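Local coordinates for protein dihydropteridine reductase (Caenorhabditis elegans, PDB 1OOE) that probably reduces quinonoid dihydrobiopterin to tetrahydrobiopterin with NADH or NADPH, working as a homodimer of the short-chain dehydrogenase/reductase family, at residues A[58-61]-A[62-66]; A[50-53]-A[54-57]. All blocks are in the same frame, centred on the assembly; numbering follows the deposited sequence.

Interaction 1 (A[58-61]-A[62-66])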
loop_
_atom_site.group_PDB
_atom_site.type_symbol
_atom_site.label_atom_id
_atom_site.label_comp_id
_atom_site.label_asym_id
_atom_site.label_seq_id
_atom_site.Cartn_x
_atom_site.Cartn_y
_atom_site.Cartn_z
ATOM N N GLN A 58 -8.546 -18.148 2.356
ATOM C CA GLN A 58 -9.327 -19.299 2.789
ATOM C C GLN A 58 -8.587 -20.618 2.620
ATOM O O GLN A 58 -8.527 -21.426 3.547
ATOM C CB GLN A 58 -10.655 -19.361 2.027
ATOM C CG GLN A 58 -11.600 -20.431 2.556
ATOM C CD GLN A 58 -12.950 -20.407 1.867
ATOM O OE1 GLN A 58 -13.580 -19.356 1.756
ATOM N NE2 GLN A 58 -13.405 -21.567 1.411
ATOM N N SER A 59 -8.010 -20.831 1.442
ATOM C CA SER A 59 -7.300 -22.073 1.165
ATOM C C SER A 59 -6.074 -22.255 2.049
ATOM O O SER A 59 -5.860 -23.328 2.609
ATOM C CB SER A 59 -6.881 -22.128 -0.304
ATOM O OG SER A 59 -6.281 -23.374 -0.605
ATOM N N ILE A 60 -5.271 -21.205 2.174
ATOM C CA ILE A 60 -4.071 -21.275 2.992
ATOM C C ILE A 60 -4.423 -21.507 4.465
ATOM O O ILE A 60 -3.799 -22.330 5.137
ATOM C CB ILE A 60 -3.231 -19.986 2.834
ATOM C CG1 ILE A 60 -2.683 -19.910 1.402
ATOM C CG2 ILE A 60 -2.076 -19.980 3.823
ATOM C CD1 ILE A 60 -2.099 -18.552 1.031
ATOM N N LEU A 61 -5.435 -20.803 4.960
ATOM C CA LEU A 61 -5.843 -20.976 6.352
ATOM C C LEU A 61 -6.399 -22.374 6.605
ATOM O O LEU A 61 -6.091 -22.993 7.623
ATOM C CB LEU A 61 -6.886 -19.926 6.746
ATOM C CG LEU A 61 -6.351 -18.620 7.342
ATOM C CD1 LEU A 61 -5.338 -17.992 6.400
ATOM C CD2 LEU A 61 -7.511 -17.671 7.612
ATOM N N GLU A 62 -7.214 -22.880 5.685
ATOM C CA GLU A 62 -7.782 -24.211 5.866
ATOM C C GLU A 62 -6.690 -25.266 5.919
ATOM O O GLU A 62 -6.696 -26.126 6.798
ATOM C CB GLU A 62 -8.762 -24.550 4.735
ATOM C CG GLU A 62 -9.985 -23.652 4.674
ATOM C CD GLU A 62 -10.942 -24.032 3.554
ATOM O OE1 GLU A 62 -10.466 -24.373 2.448
ATOM O OE2 GLU A 62 -12.169 -23.977 3.776
ATOM N N GLN A 63 -5.750 -25.196 4.981
ATOM C CA GLN A 63 -4.660 -26.163 4.922
ATOM C C GLN A 63 -3.735 -26.093 6.126
ATOM O O GLN A 63 -3.277 -27.124 6.626
ATOM C CB GLN A 63 -3.835 -25.958 3.656
ATOM C CG GLN A 63 -4.568 -26.262 2.371
ATOM C CD GLN A 63 -3.690 -26.027 1.166
ATOM O OE1 GLN A 63 -2.722 -26.754 0.939
ATOM N NE2 GLN A 63 -4.008 -24.994 0.397
ATOM N N THR A 64 -3.445 -24.883 6.587
ATOM C CA THR A 64 -2.556 -24.727 7.733
ATOM C C THR A 64 -3.212 -25.258 9.007
ATOM O O THR A 64 -2.554 -25.900 9.834
ATOM C CB THR A 64 -2.155 -23.250 7.924
ATOM O OG1 THR A 64 -1.473 -22.795 6.747
ATOM C CG2 THR A 64 -1.229 -23.093 9.126
ATOM N N ALA A 65 -4.507 -25.000 9.159
ATOM C CA ALA A 65 -5.236 -25.470 10.330
ATOM C C ALA A 65 -5.315 -26.994 10.340
ATOM O O ALA A 65 -5.207 -27.621 11.395
ATOM C CB ALA A 65 -6.638 -24.869 10.356
ATOM N N SER A 66 -5.505 -27.590 9.167
ATOM C CA SER A 66 -5.588 -29.044 9.067
ATOM C C SER A 66 -4.260 -29.682 9.470
ATOM O O SER A 66 -4.229 -30.756 10.071
ATOM C CB SER A 66 -5.943 -29.460 7.637
ATOM O OG SER A 66 -6.034 -30.872 7.521
#
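The side-chain amide of Q63 turns back one helical turn and bonds to S59 with its nitrogen: NE2 donates to the S59 hydroxyl OG at 3.0 Å, with OG 18° out of the amide plane. The same N-H is shared with a weak bond to the backbone O of S59, which takes the main-chain N of Q63 as well. The chain of Q63 is extended beyond CG, and its chi1 of -66° sets CG beside its own backbone N, so that CG passes S59 O on the way to the amide. The other main acceptor of NE2 lies off the helix, the carbonyl O of L46, and together these bonds probably hold the amide's rotation. The other flat pair, the amide of Q58 and the carboxylate of E62, run side by side in the same direction with their planes 65° apart; NE2 of Q58 stops 3.6 Å from OE2 of E62.

On the buried side, T64 carries its hydroxyl anti to its own carbonyl carbon, and OG1 donates to I60 O at 2.9 Å. The backbone N of T64 reaches the same oxygen at 3.0 Å, so OG1 and N grip it from the two faces of its carbonyl and the hydroxyl donates inside its own helix.

All this lies on helix 53-68, flanking the mostly parallel sheet of a Rossmann-type fold: I60 and T64 pack on I33 of strand 28-34, T64 and Q63 touch I45 of strand 43-46, and L61 leans on K113 and L114 of helix 93-118.

Interaction 2 (A[50-53]-A[54-57])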
loop_
_atom_site.group_PDB
_atom_site.type_symbol
_atom_site.label_atom_id
_atom_site.label_comp_id
_atom_site.label_asym_id
_atom_site.label_seq_id
_atom_site.Cartn_x
_atom_site.Cartn_y
_atom_site.Cartn_z
ATOM N N ASN A 50 -3.758 -18.508 -9.252
ATOM C CA ASN A 50 -4.886 -18.043 -10.057
ATOM C C ASN A 50 -6.061 -17.554 -9.212
ATOM O O ASN A 50 -6.928 -16.831 -9.706
ATOM C CB ASN A 50 -5.372 -19.153 -10.998
ATOM C CG ASN A 50 -4.325 -19.557 -12.018
ATOM O OD1 ASN A 50 -3.736 -18.709 -12.691
ATOM N ND2 ASN A 50 -4.092 -20.860 -12.145
ATOM N N LYS A 51 -6.090 -17.948 -7.941
ATOM C CA LYS A 51 -7.166 -17.543 -7.039
ATOM C C LYS A 51 -6.986 -16.107 -6.554
ATOM O O LYS A 51 -5.858 -15.600 -6.504
ATOM C CB LYS A 51 -7.224 -18.495 -5.838
ATOM C CG LYS A 51 -7.553 -19.925 -6.237
ATOM C CD LYS A 51 -7.731 -20.823 -5.033
ATOM C CE LYS A 51 -8.244 -22.191 -5.454
ATOM N NZ LYS A 51 -8.573 -23.026 -4.271
ATOM N N ASN A 52 -8.092 -15.446 -6.208
ATOM C CA ASN A 52 -8.011 -14.068 -5.727
ATOM C C ASN A 52 -7.549 -14.021 -4.272
ATOM O O ASN A 52 -7.300 -15.061 -3.665
ATOM C CB ASN A 52 -9.349 -13.319 -5.904
ATOM C CG ASN A 52 -10.507 -13.971 -5.168
ATOM O OD1 ASN A 52 -10.386 -14.367 -4.009
ATOM N ND2 ASN A 52 -11.653 -14.061 -5.839
ATOM N N TRP A 53 -7.439 -12.816 -3.720
ATOM C CA TRP A 53 -6.952 -12.629 -2.354
ATOM C C TRP A 53 -7.724 -13.418 -1.299
ATOM O O TRP A 53 -7.128 -14.175 -0.533
ATOM C CB TRP A 53 -6.971 -11.139 -1.993
ATOM C CG TRP A 53 -5.990 -10.736 -0.912
ATOM C CD1 TRP A 53 -5.283 -11.562 -0.078
ATOM C CD2 TRP A 53 -5.632 -9.399 -0.546
ATOM N NE1 TRP A 53 -4.506 -10.815 0.784
ATOM C CE2 TRP A 53 -4.704 -9.485 0.516
ATOM C CE3 TRP A 53 -6.007 -8.133 -1.016
ATOM C CZ2 TRP A 53 -4.145 -8.351 1.118
ATOM C CZ3 TRP A 53 -5.454 -7.010 -0.422
ATOM C CH2 TRP A 53 -4.532 -7.125 0.636
ATOM N N THR A 54 -9.043 -13.245 -1.254
ATOM C CA THR A 54 -9.850 -13.951 -0.266
ATOM C C THR A 54 -9.852 -15.461 -0.495
ATOM O O THR A 54 -9.884 -16.237 0.460
ATOM C CB THR A 54 -11.307 -13.413 -0.227
ATOM O OG1 THR A 54 -11.875 -13.443 -1.543
ATOM C CG2 THR A 54 -11.330 -11.986 0.299
ATOM N N GLU A 55 -9.804 -15.885 -1.755
ATOM C CA GLU A 55 -9.772 -17.315 -2.053
ATOM C C GLU A 55 -8.448 -17.893 -1.553
ATOM O O GLU A 55 -8.408 -18.996 -1.007
ATOM C CB GLU A 55 -9.919 -17.562 -3.562
ATOM C CG GLU A 55 -11.295 -17.216 -4.125
ATOM C CD GLU A 55 -11.391 -17.456 -5.626
ATOM O OE1 GLU A 55 -10.505 -16.977 -6.368
ATOM O OE2 GLU A 55 -12.357 -18.116 -6.068
ATOM N N GLN A 56 -7.360 -17.147 -1.738
ATOM C CA GLN A 56 -6.057 -17.609 -1.274
ATOM C C GLN A 56 -6.031 -17.680 0.249
ATOM O O GLN A 56 -5.512 -18.641 0.821
ATOM C CB GLN A 56 -4.942 -16.686 -1.777
ATOM C CG GLN A 56 -4.322 -17.127 -3.095
ATOM C CD GLN A 56 -3.134 -16.271 -3.482
ATOM O OE1 GLN A 56 -2.320 -15.906 -2.634
ATOM N NE2 GLN A 56 -3.021 -15.954 -4.769
ATOM N N GLU A 57 -6.593 -16.667 0.906
ATOM C CA GLU A 57 -6.635 -16.658 2.364
ATOM C C GLU A 57 -7.345 -17.910 2.870
ATOM O O GLU A 57 -6.817 -18.650 3.699
ATOM C CB GLU A 57 -7.386 -15.432 2.901
ATOM C CG GLU A 57 -7.607 -15.521 4.415
ATOM C CD GLU A 57 -8.609 -14.523 4.961
ATOM O OE1 GLU A 57 -9.536 -14.123 4.226
ATOM O OE2 GLU A 57 -8.478 -14.157 6.147
#
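N52 and E55 form a capping box at the start of helix 53-68, each side chain bonding to the other's backbone N. From CB of N52, which lies near OE1 of E55, CG takes the crowded position between the backbone N and the carbonyl carbon (chi1 59°), which folds the amide back over the first turn and brings CG 3.2 Å from the same OE1. Its OD1 accepts from E55 N at 2.8 Å, nearly along the C=O axis, and lies 3.0 Å from OG1 of T54. The other tip atom, ND2, is 3.2 Å from OE1 of E55, at an angle too poor for a bond.

E55 answers from its side. Its extended chain crosses N52 at about a right angle, the carboxylate 30° from the amide plane, and OE1 takes the N-H of N52 at 2.9 Å through its anti lone pair, with an N-H...O angle of 171°. The two bonds tie the last loop residue to the first turn, where backbone N-H groups lack helical acceptors. Beside them CB of K51 rests on CB of E55, 3.6 Å away, while the lysine's far end runs off.

Q56 adds a second link to the loop: NE2 makes a weak bond to K51 O, and its side chain also touches W106 of helix 93-118. Cut back to an alanine here, the side chain would probably leave K51 O without this donor and W106 with less cover.

The buried ring of W53 stacks on W106 and also meets V94 of the second subunit, so this first turn takes part in the dimer interface. Helical pairing then starts with Q56 N on N52 O at 2.8 Å and continues with E57 N on W53 O at 2.9 Å.

Overall arrangement
Following the chain from strand 43-46, the loop comes first to interaction 2, which turns it into helix 53-68. Interaction 1 takes over directly, since residue 58 follows residue 57, and carries the same helix on by about two and a half turns. The two contacts therefore run end to end, neither nesting nor crossing, with centres about 12 Å apart, and each closes only a local turn. Their surroundings differ. The 50-57 end reaches helix 93-118 and the second subunit, whereas 58-66 lies against that helix and strands 4-9, 28-34 and 43-46. Together they join the edge of the sheet to the dimer side through one helix.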